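Local coordinates for dihydroneopterin aldolase (Burkholderia thailandensis, PDB 3V9O), which belongs to the dihydroneopterin aldolase family of T-fold proteins, associates as four copies of one chain, and holds guanine in a pocket in this crystal, at residues D21-Y26 with L55-A60; E46-I51 with E119-Y124; A113-T118 with E133-K138. All coordinates share one frame; numbering follows the deposited sequence. Where two conformers were deposited one is given.

Interaction 1: D21-Y26 with L55-A60; sequences DCRRLY and LFVPLA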
loop_
_atom_site.group_PDB
_atom_site.type_symbol
_atom_site.label_atom_id
_atom_site.label_comp_id
_atom_site.label_asym_id
_atom_site.label_seq_id
_atom_site.Cartn_x
_atom_site.Cartn_y
_atom_site.Cartn_z
ATOM N N ASP A 21 -2.465 17.236 -10.136
ATOM C CA ASP A 21 -3.446 17.648 -11.109
ATOM C C ASP A 21 -3.743 16.488 -12.069
ATOM O O ASP A 21 -4.286 16.726 -13.146
ATOM C CB ASP A 21 -2.967 18.894 -11.882
ATOM C CG ASP A 21 -1.615 18.680 -12.571
ATOM O OD1 ASP A 21 -0.913 17.680 -12.291
ATOM O OD2 ASP A 21 -1.230 19.583 -13.371
ATOM N N CYS A 22 -3.403 15.265 -11.664
ATOM C CA CYS A 22 -3.549 14.074 -12.495
ATOM C C CYS A 22 -4.600 13.097 -11.914
ATOM O O CYS A 22 -4.895 13.116 -10.715
ATOM C CB CYS A 22 -2.241 13.277 -12.586
ATOM S SG CYS A 22 -1.057 14.136 -13.658
ATOM N N ARG A 23 -5.178 12.313 -12.780
ATOM C CA ARG A 23 -5.813 11.049 -12.354
ATOM C C ARG A 23 -4.869 9.900 -12.617
ATOM O O ARG A 23 -3.887 10.023 -13.378
ATOM C CB ARG A 23 -7.152 10.823 -13.074
ATOM C CG ARG A 23 -7.021 10.503 -14.546
ATOM C CD ARG A 23 -8.419 10.158 -15.168
ATOM N NE ARG A 23 -9.320 11.331 -15.330
ATOM C CZ ARG A 23 -10.421 11.573 -14.612
ATOM N NH1 ARG A 23 -10.801 10.833 -13.620
ATOM N NH2 ARG A 23 -11.204 12.592 -14.951
ATOM N N ARG A 24 -5.127 8.793 -11.955
ATOM C CA ARG A 24 -4.321 7.567 -12.116
ATOM C C ARG A 24 -5.141 6.522 -12.820
ATOM O O ARG A 24 -6.244 6.181 -12.381
ATOM C CB ARG A 24 -3.908 7.041 -10.752
ATOM C CG ARG A 24 -3.163 5.685 -10.798
ATOM C CD ARG A 24 -2.540 5.356 -9.419
ATOM N NE ARG A 24 -3.551 4.963 -8.437
ATOM C CZ ARG A 24 -3.860 3.690 -8.130
ATOM N NH1 ARG A 24 -3.238 2.681 -8.727
ATOM N NH2 ARG A 24 -4.797 3.426 -7.203
ATOM N N LEU A 25 -4.663 6.001 -13.937
ATOM C CA LEU A 25 -5.237 4.831 -14.592
ATOM C C LEU A 25 -4.364 3.663 -14.174
ATOM O O LEU A 25 -3.158 3.830 -14.047
ATOM C CB LEU A 25 -5.133 5.002 -16.109
ATOM C CG LEU A 25 -5.632 6.347 -16.707
ATOM C CD1 LEU A 25 -5.421 6.309 -18.212
ATOM C CD2 LEU A 25 -7.084 6.604 -16.402
ATOM N N TYR A 26 -4.958 2.503 -13.910
ATOM C CA TYR A 26 -4.137 1.404 -13.393
ATOM C C TYR A 26 -4.600 0.075 -13.984
ATOM O O TYR A 26 -5.771 -0.203 -14.189
ATOM C CB TYR A 26 -4.098 1.400 -11.857
ATOM C CG TYR A 26 -5.413 1.220 -11.145
ATOM C CD1 TYR A 26 -5.886 -0.068 -10.822
ATOM C CD2 TYR A 26 -6.160 2.330 -10.731
ATOM C CE1 TYR A 26 -7.047 -0.235 -10.099
ATOM C CE2 TYR A 26 -7.324 2.176 -10.012
ATOM C CZ TYR A 26 -7.799 0.908 -9.693
ATOM O OH TYR A 26 -8.929 0.775 -8.917
ATOM N N LEU A 55 -0.633 4.747 -14.825
ATOM C CA LEU A 55 -0.396 5.833 -15.747
ATOM C C LEU A 55 -0.999 7.102 -15.150
ATOM O O LEU A 55 -2.192 7.106 -14.777
ATOM C CB LEU A 55 -1.064 5.414 -17.080
ATOM C CG LEU A 55 -0.629 5.986 -18.374
ATOM C CD1 LEU A 55 0.856 5.604 -18.568
ATOM C CD2 LEU A 55 -1.475 5.304 -19.458
ATOM N N PHE A 56 -0.239 8.185 -15.039
ATOM C CA PHE A 56 -0.730 9.484 -14.494
ATOM C C PHE A 56 -0.988 10.410 -15.641
ATOM O O PHE A 56 -0.038 10.722 -16.390
ATOM C CB PHE A 56 0.223 10.049 -13.445
ATOM C CG PHE A 56 0.377 9.076 -12.279
ATOM C CD1 PHE A 56 1.308 8.025 -12.308
ATOM C CD2 PHE A 56 -0.468 9.257 -11.189
ATOM C CE1 PHE A 56 1.368 7.097 -11.224
ATOM C CE2 PHE A 56 -0.379 8.379 -10.117
ATOM C CZ PHE A 56 0.535 7.336 -10.140
ATOM N N VAL A 57 -2.247 10.800 -15.811
ATOM C CA VAL A 57 -2.656 11.664 -16.919
ATOM C C VAL A 57 -3.346 12.929 -16.357
ATOM O O VAL A 57 -4.150 12.811 -15.396
ATOM C CB VAL A 57 -3.559 10.865 -17.917
ATOM C CG1 VAL A 57 -2.806 9.653 -18.427
ATOM C CG2 VAL A 57 -4.845 10.371 -17.250
ATOM N N PRO A 58 -3.095 14.111 -16.897
ATOM C CA PRO A 58 -3.679 15.323 -16.319
ATOM C C PRO A 58 -5.210 15.306 -16.357
ATOM O O PRO A 58 -5.794 14.915 -17.373
ATOM C CB PRO A 58 -3.150 16.450 -17.238
ATOM C CG PRO A 58 -1.813 15.875 -17.698
ATOM C CD PRO A 58 -2.062 14.416 -17.917
ATOM N N LEU A 59 -5.856 15.725 -15.255
ATOM C CA LEU A 59 -7.297 15.963 -15.269
ATOM C C LEU A 59 -7.703 16.888 -16.386
ATOM O O LEU A 59 -8.750 16.711 -17.002
ATOM C CB LEU A 59 -7.746 16.531 -13.911
ATOM C CG LEU A 59 -7.511 15.554 -12.737
ATOM C CD1 LEU A 59 -7.751 16.205 -11.372
ATOM C CD2 LEU A 59 -8.406 14.311 -12.872
ATOM N N ALA A 60 -6.908 17.931 -16.673
ATOM C CA ALA A 60 -7.313 18.904 -17.651
ATOM C C ALA A 60 -7.428 18.283 -19.037
ATOM O O ALA A 60 -8.128 18.834 -19.913
ATOM C CB ALA A 60 -6.351 20.096 -17.663
HETATM O O HOH W 1 -4.732 18.834 -14.828
#
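The carbonyl oxygen of Asp21 is gripped by two hydrogen bonds and touched by one weaker C-H donor. Leu59 N lies 2.8 Å from Asp21 O in the carbonyl plane, with an N-H...O angle of 160°. From a second direction a water donates to Asp21 O while accepting from Ala60 N, and the CA-H of Pro58 approaches the same oxygen. Thus the backbone is tied just before the ladder proper, while the Asp21 carboxylate turns to Arg112 in a salt bridge.

Two hydrogen-bonded antiparallel pairs follow, Arg23 with Val57 and Leu25 with Leu55, each closed by two N-H...O bonds. The straightest is Leu55 N to Leu25 O, 2.8 Å and 169°.

Arg23 has CG in the crowded position between backbone N and carbonyl carbon (chi1 70°), which brings CG to 3.5 Å from Val57 CG2. Leu59 CD2 then sits 3.8 Å from Arg23 CZ, over the centre of one guanidinium face. The guanidinium nitrogens serve polar partners: NH1 salt-bridges to Asp99 of the second subunit, and NH2 bonds to Thr62 O. Arg24 runs alongside Phe56, its CD 3.7 Å from Phe56 CZ, before NE reaches Glu133 of the second subunit and NH1 reaches Asp54.

Leu25, which comes within about 4 Å of guanine (nearest atoms), and Leu55 pack against helix 76-87. Strand 113-120 flanks strand 47-58 on its other side, while Arg24 to Tyr26 pair with a strand of the second subunit, continuing the sheet across the interface.

Interaction 2: E46-I51 with E119-Y124; sequences EQRVVI and EKPDAY. With EDO (1,2-ethanediol), chain E.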
loop_
_atom_site.group_PDB
_atom_site.type_symbol
_atom_site.label_atom_id
_atom_site.label_comp_id
_atom_site.label_asym_id
_atom_site.label_seq_id
_atom_site.Cartn_x
_atom_site.Cartn_y
_atom_site.Cartn_z
ATOM N N GLU A 46 8.217 -21.480 -21.224
ATOM C CA GLU A 46 7.817 -20.147 -20.865
ATOM C C GLU A 46 7.637 -20.010 -19.356
ATOM O O GLU A 46 7.407 -20.979 -18.645
ATOM C CB GLU A 46 6.539 -19.725 -21.601
ATOM C CG GLU A 46 6.782 -19.596 -23.114
ATOM C CD GLU A 46 5.544 -19.156 -23.838
ATOM O OE1 GLU A 46 4.436 -19.400 -23.307
ATOM O OE2 GLU A 46 5.679 -18.579 -24.945
ATOM N N GLN A 47 7.802 -18.794 -18.894
ATOM C CA GLN A 47 7.565 -18.489 -17.487
ATOM C C GLN A 47 6.408 -17.519 -17.365
ATOM O O GLN A 47 6.102 -16.728 -18.260
ATOM C CB GLN A 47 8.833 -17.869 -16.877
ATOM C CG GLN A 47 10.043 -18.784 -16.933
ATOM C CD GLN A 47 9.841 -20.110 -16.182
ATOM O OE1 GLN A 47 9.412 -20.129 -15.020
ATOM N NE2 GLN A 47 10.159 -21.217 -16.838
ATOM N N ARG A 48 5.733 -17.527 -16.218
ATOM C CA ARG A 48 4.683 -16.541 -15.940
ATOM C C ARG A 48 5.305 -15.280 -15.384
ATOM O O ARG A 48 6.130 -15.340 -14.470
ATOM C CB ARG A 48 3.693 -17.117 -14.908
ATOM C CG ARG A 48 2.349 -16.363 -14.849
ATOM C CD ARG A 48 1.283 -17.280 -14.196
ATOM N NE ARG A 48 1.495 -17.388 -12.745
ATOM C CZ ARG A 48 0.986 -16.561 -11.838
ATOM N NH1 ARG A 48 1.244 -16.758 -10.546
ATOM N NH2 ARG A 48 0.245 -15.529 -12.220
ATOM N N VAL A 49 4.923 -14.134 -15.941
ATOM C CA VAL A 49 5.390 -12.816 -15.473
ATOM C C VAL A 49 4.157 -12.016 -15.161
ATOM O O VAL A 49 3.182 -12.005 -15.956
ATOM C CB VAL A 49 6.262 -12.122 -16.554
ATOM C CG1 VAL A 49 6.705 -10.709 -16.065
ATOM C CG2 VAL A 49 7.489 -12.974 -16.894
ATOM N N VAL A 50 4.128 -11.325 -14.001
ATOM C CA VAL A 50 2.947 -10.522 -13.601
ATOM C C VAL A 50 3.366 -9.048 -13.623
ATOM O O VAL A 50 4.425 -8.661 -13.035
ATOM C CB VAL A 50 2.458 -10.950 -12.224
ATOM C CG1 VAL A 50 1.319 -10.044 -11.753
ATOM C CG2 VAL A 50 1.991 -12.441 -12.252
ATOM N N ILE A 51 2.560 -8.240 -14.300
ATOM C CA ILE A 51 2.913 -6.834 -14.609
ATOM C C ILE A 51 1.858 -5.916 -14.020
ATOM O O ILE A 51 0.659 -6.185 -14.129
ATOM C CB ILE A 51 2.997 -6.662 -16.121
ATOM C CG1 ILE A 51 4.121 -7.570 -16.611
ATOM C CG2 ILE A 51 3.328 -5.169 -16.462
ATOM C CD1 ILE A 51 4.165 -7.811 -18.045
ATOM N N GLU A 119 7.200 -8.927 -12.250
ATOM C CA GLU A 119 7.668 -9.874 -11.225
ATOM C C GLU A 119 7.485 -11.258 -11.753
ATOM O O GLU A 119 6.647 -11.566 -12.595
ATOM C CB GLU A 119 6.935 -9.625 -9.897
ATOM C CG GLU A 119 5.443 -10.003 -9.961
ATOM C CD GLU A 119 4.624 -9.495 -8.809
ATOM O OE1 GLU A 119 4.870 -8.366 -8.363
ATOM O OE2 GLU A 119 3.632 -10.171 -8.439
ATOM N N LYS A 120 8.311 -12.157 -11.175
ATOM C CA LYS A 120 8.244 -13.580 -11.462
ATOM C C LYS A 120 7.762 -14.314 -10.241
ATOM O O LYS A 120 8.524 -14.511 -9.255
ATOM C CB LYS A 120 9.647 -14.105 -11.805
ATOM C CG LYS A 120 10.080 -13.740 -13.165
ATOM C CD LYS A 120 11.554 -14.298 -13.361
ATOM C CE LYS A 120 12.166 -13.854 -14.566
ATOM N NZ LYS A 120 13.465 -14.696 -14.746
ATOM N N PRO A 121 6.509 -14.769 -10.259
ATOM C CA PRO A 121 6.005 -15.546 -9.101
ATOM C C PRO A 121 6.754 -16.832 -8.872
ATOM O O PRO A 121 6.713 -17.312 -7.713
ATOM C CB PRO A 121 4.538 -15.836 -9.436
ATOM C CG PRO A 121 4.465 -15.620 -10.991
ATOM C CD PRO A 121 5.449 -14.537 -11.265
ATOM N N ASP A 122 7.360 -17.398 -9.903
ATOM C CA ASP A 122 7.980 -18.748 -9.758
ATOM C C ASP A 122 9.480 -18.671 -9.688
ATOM O O ASP A 122 10.118 -19.768 -9.811
ATOM C CB ASP A 122 7.518 -19.687 -10.864
ATOM C CG ASP A 122 6.026 -19.772 -10.925
ATOM O OD1 ASP A 122 5.391 -19.846 -9.854
ATOM O OD2 ASP A 122 5.475 -19.684 -12.031
ATOM N N ALA A 123 10.078 -17.521 -9.454
ATOM C CA ALA A 123 11.538 -17.481 -9.342
ATOM C C ALA A 123 12.081 -18.382 -8.241
ATOM O O ALA A 123 13.108 -19.070 -8.445
ATOM C CB ALA A 123 12.008 -16.032 -9.126
ATOM N N TYR A 124 11.418 -18.406 -7.090
ATOM C CA TYR A 124 11.931 -19.173 -5.963
ATOM C C TYR A 124 10.788 -19.935 -5.311
ATOM O O TYR A 124 9.718 -19.325 -5.062
ATOM C CB TYR A 124 12.501 -18.224 -4.883
ATOM C CG TYR A 124 13.478 -17.156 -5.362
ATOM C CD1 TYR A 124 14.713 -17.516 -5.943
ATOM C CD2 TYR A 124 13.156 -15.810 -5.251
ATOM C CE1 TYR A 124 15.583 -16.541 -6.402
ATOM C CE2 TYR A 124 14.060 -14.820 -5.713
ATOM C CZ TYR A 124 15.240 -15.201 -6.237
ATOM O OH TYR A 124 16.083 -14.150 -6.596
HETATM C C1 EDO E . -0.190 -12.247 -8.931
HETATM O O1 EDO E . 0.335 -13.585 -9.007
HETATM C C2 EDO E . -1.511 -12.140 -9.707
HETATM O O2 EDO E . -1.588 -13.016 -10.851
HETATM O O HOH W 2 6.767 -19.335 -14.252
HETATM O O HOH W 3 7.741 -16.652 -12.700
HETATM O O HOH W 4 2.776 -19.773 -11.884
HETATM O O HOH W 5 4.180 -6.729 -10.941
#
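Arg48 reaches out from strand 47-58 with CG anti to the backbone N (chi1 -163°) and a bend at chi3 that brings its tip over Pro121. Its CB passes 4.2 Å from Asp122 OD2. NE donates to a water at 2.8 Å, and that water donates in turn to Asp122 OD2, so the two opposite charges are linked through solvent rather than by direct contact. NH1 lies 3.4 Å from Pro121 CG, which sits over one guanidinium face, offset toward the rim. NH2 makes a salt bridge to Glu31 and only a weak bond to O2 of an ethanediol near the group's plane.

The backbones are held by the Val50-Glu119 antiparallel pair. Val50 N to Glu119 O is 2.9 Å and straight (167°); Glu119 N to Val50 O has the same length but is bent to 130°. Lys120 to Ala123 form a type I turn, and a water bridges the two segments here, donating to Arg48 O and accepting from Asp122 N. Val50 CB and Glu119 CG lie side by side at 3.9 Å, while the Glu119 carboxylate bonds to Tyr26 and Arg28 of the third subunit.

Here the two central strands of the sheet meet, flanked by strand 22-34 beside 47-51 and by strand 127-137 beside Glu119 and Lys120.

Interaction 3: A113-T118 with E133-K138; sequences AVRVST and EVFRIK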
loop_
_atom_site.group_PDB
_atom_site.type_symbol
_atom_site.label_atom_id
_atom_site.label_comp_id
_atom_site.label_asym_id
_atom_site.label_seq_id
_atom_site.Cartn_x
_atom_site.Cartn_y
_atom_site.Cartn_z
ATOM N N ALA A 113 3.356 10.684 -16.075
ATOM C CA ALA A 113 4.231 9.769 -15.333
ATOM C C ALA A 113 3.759 8.344 -15.486
ATOM O O ALA A 113 2.552 8.143 -15.802
ATOM C CB ALA A 113 4.270 10.109 -13.844
ATOM N N VAL A 114 4.645 7.400 -15.243
ATOM C CA VAL A 114 4.234 6.003 -15.247
ATOM C C VAL A 114 4.986 5.228 -14.176
ATOM O O VAL A 114 6.166 5.508 -13.879
ATOM C CB VAL A 114 4.367 5.426 -16.665
ATOM C CG1 VAL A 114 5.798 5.431 -17.106
ATOM C CG2 VAL A 114 3.762 3.991 -16.721
ATOM N N ARG A 115 4.291 4.273 -13.552
ATOM C CA ARG A 115 4.918 3.327 -12.630
ATOM C C ARG A 115 4.718 1.969 -13.327
ATOM O O ARG A 115 3.557 1.642 -13.696
ATOM C CB ARG A 115 4.272 3.323 -11.252
ATOM C CG ARG A 115 5.044 2.358 -10.266
ATOM C CD ARG A 115 4.365 2.279 -8.892
ATOM N NE ARG A 115 3.068 1.568 -9.009
ATOM C CZ ARG A 115 2.871 0.222 -9.002
ATOM N NH1 ARG A 115 3.869 -0.668 -8.895
ATOM N NH2 ARG A 115 1.623 -0.247 -9.122
ATOM N N VAL A 116 5.752 1.159 -13.475
ATOM C CA VAL A 116 5.653 -0.198 -14.022
ATOM C C VAL A 116 6.436 -1.130 -13.126
ATOM O O VAL A 116 7.547 -0.824 -12.703
ATOM C CB VAL A 116 6.277 -0.312 -15.394
ATOM C CG1 VAL A 116 6.084 -1.762 -15.942
ATOM C CG2 VAL A 116 5.672 0.716 -16.345
ATOM N N SER A 117 5.811 -2.247 -12.759
ATOM C CA SER A 117 6.524 -3.345 -12.105
ATOM C C SER A 117 6.331 -4.609 -12.930
ATOM O O SER A 117 5.251 -4.878 -13.490
ATOM C CB SER A 117 6.122 -3.568 -10.631
ATOM O OG SER A 117 4.772 -4.000 -10.539
ATOM N N THR A 118 7.380 -5.405 -12.959
ATOM C CA THR A 118 7.314 -6.800 -13.425
ATOM C C THR A 118 7.735 -7.696 -12.284
ATOM O O THR A 118 8.511 -7.279 -11.421
ATOM C CB THR A 118 8.238 -7.064 -14.667
ATOM O OG1 THR A 118 9.594 -6.803 -14.277
ATOM C CG2 THR A 118 7.883 -6.074 -15.839
ATOM N N GLU A 133 10.743 -2.576 -10.241
ATOM C CA GLU A 133 9.771 -1.480 -10.449
ATOM C C GLU A 133 10.515 -0.218 -10.800
ATOM O O GLU A 133 11.575 0.096 -10.223
ATOM C CB GLU A 133 8.966 -1.282 -9.180
ATOM C CG GLU A 133 7.941 -0.099 -9.278
ATOM C CD GLU A 133 7.258 0.097 -7.987
ATOM O OE1 GLU A 133 7.895 0.661 -7.104
ATOM O OE2 GLU A 133 6.119 -0.393 -7.825
ATOM N N VAL A 134 9.935 0.538 -11.734
ATOM C CA VAL A 134 10.384 1.896 -12.013
ATOM C C VAL A 134 9.243 2.883 -11.914
ATOM O O VAL A 134 8.072 2.500 -12.115
ATOM C CB VAL A 134 11.030 2.081 -13.378
ATOM C CG1 VAL A 134 12.270 1.140 -13.484
ATOM C CG2 VAL A 134 10.104 1.801 -14.497
ATOM N N PHE A 135 9.543 4.129 -11.632
ATOM C CA PHE A 135 8.544 5.219 -11.568
ATOM C C PHE A 135 9.202 6.426 -12.196
ATOM O O PHE A 135 10.182 6.952 -11.660
ATOM C CB PHE A 135 8.157 5.486 -10.095
ATOM C CG PHE A 135 6.779 6.122 -9.868
ATOM C CD1 PHE A 135 6.197 6.963 -10.784
ATOM C CD2 PHE A 135 6.064 5.831 -8.700
ATOM C CE1 PHE A 135 4.955 7.620 -10.503
ATOM C CE2 PHE A 135 4.793 6.412 -8.438
ATOM C CZ PHE A 135 4.248 7.304 -9.362
ATOM N N ARG A 136 8.706 6.797 -13.344
ATOM C CA ARG A 136 9.274 7.868 -14.156
ATOM C C ARG A 136 8.281 9.016 -14.280
ATOM O O ARG A 136 7.136 8.806 -14.666
ATOM C CB ARG A 136 9.594 7.330 -15.556
ATOM C CG ARG A 136 10.741 6.283 -15.643
ATOM C CD ARG A 136 12.115 6.873 -15.288
ATOM N NE ARG A 136 12.273 6.872 -13.842
ATOM C CZ ARG A 136 13.023 7.711 -13.133
ATOM N NH1 ARG A 136 13.738 8.667 -13.718
ATOM N NH2 ARG A 136 13.041 7.585 -11.819
ATOM N N ILE A 137 8.733 10.232 -14.000
ATOM C CA ILE A 137 7.879 11.416 -14.127
ATOM C C ILE A 137 8.495 12.358 -15.114
ATOM O O ILE A 137 9.699 12.647 -15.037
ATOM C CB ILE A 137 7.696 12.147 -12.756
ATOM C CG1 ILE A 137 7.084 11.182 -11.712
ATOM C CG2 ILE A 137 6.872 13.406 -12.939
ATOM C CD1 ILE A 137 6.791 11.857 -10.366
ATOM N N LYS A 138 7.705 12.881 -16.053
ATOM C CA LYS A 138 8.257 13.884 -16.950
ATOM C C LYS A 138 8.553 15.216 -16.243
ATOM O O LYS A 138 7.740 15.676 -15.445
ATOM C CB LYS A 138 7.259 14.165 -18.061
ATOM C CG LYS A 138 7.116 13.008 -18.950
ATOM C CD LYS A 138 6.255 13.394 -20.144
ATOM C CE LYS A 138 6.062 12.100 -20.949
ATOM N NZ LYS A 138 4.999 12.217 -21.918
#
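One face of the Phe135 ring is covered by the first methylene of Arg115: CB stands 4.0 Å from the ring centroid of Phe135, only 10° off the normal, a CH-pi contact. At the ring edge, near its plane, lies the methyl of Ala113, with CB 4.2 Å from Phe135 CE1. The ring also meets that of Phe56 from the adjoining strand.

The Arg115 guanidinium is engaged at its edge. Glu133 OE2 lies near its plane and takes a salt-bridging hydrogen bond from Arg115 NH1 that is short, 2.5 Å, though its N-H...O angle is only 142°. OE2 uses its anti lone pair, and the two planar groups are turned 75° apart, so this is a single-pronged bridge. Arg115 has CG anti to the backbone N and bends at chi3; Glu133 is likewise anti at chi1 and extended beyond CG, which lets the two chains cross obliquely. Each charge has a second partner: Arg115 NE binds Asp54, and Glu133 OE1 binds Arg24 of the third subunit. This alternation of charges would probably stabilise the ionised forms of the buried Glu133 and its partners.

Four backbone bonds hold the strands, two each at the hydrogen-bonded pairs Val114-Arg136 and Val116-Val134; Val116 O to Val134 N, for example, is 2.9 Å. Between them Arg115 and Phe135 form a non-hydrogen-bonded pair, where Phe135 CA comes 3.3 Å from Val114 O.

The contact joins the two arms of the hairpin 113-120/127-137. On the face bearing Val114, Val134 and Arg136 it packs against helix 94-106, strand 47-58 runs along the far side of 113-118, and at Glu133 the sheet passes into a strand of the third subunit.

How the interactions relate
All three contacts belong to one four-stranded antiparallel sheet whose spatial order follows the chain: 22-34, 47-58, 113-120, 127-137. Interaction 1 joins the first and second strands, interaction 2 the second and third, and interaction 3 the third and fourth. Interactions 1 and 2 lie at opposite ends, their centres about 28 Å apart; the centre of interaction 3 is about 13 Å from that of interaction 1 and 19 Å from that of interaction 2. Interactions 1 and 3 touch through Phe56 and Phe135. Along the chain interaction 2 crosses both others, while 1 closes before 3 opens. Both edge strands pair with neighbouring subunits, so the sheet continues through the assembly.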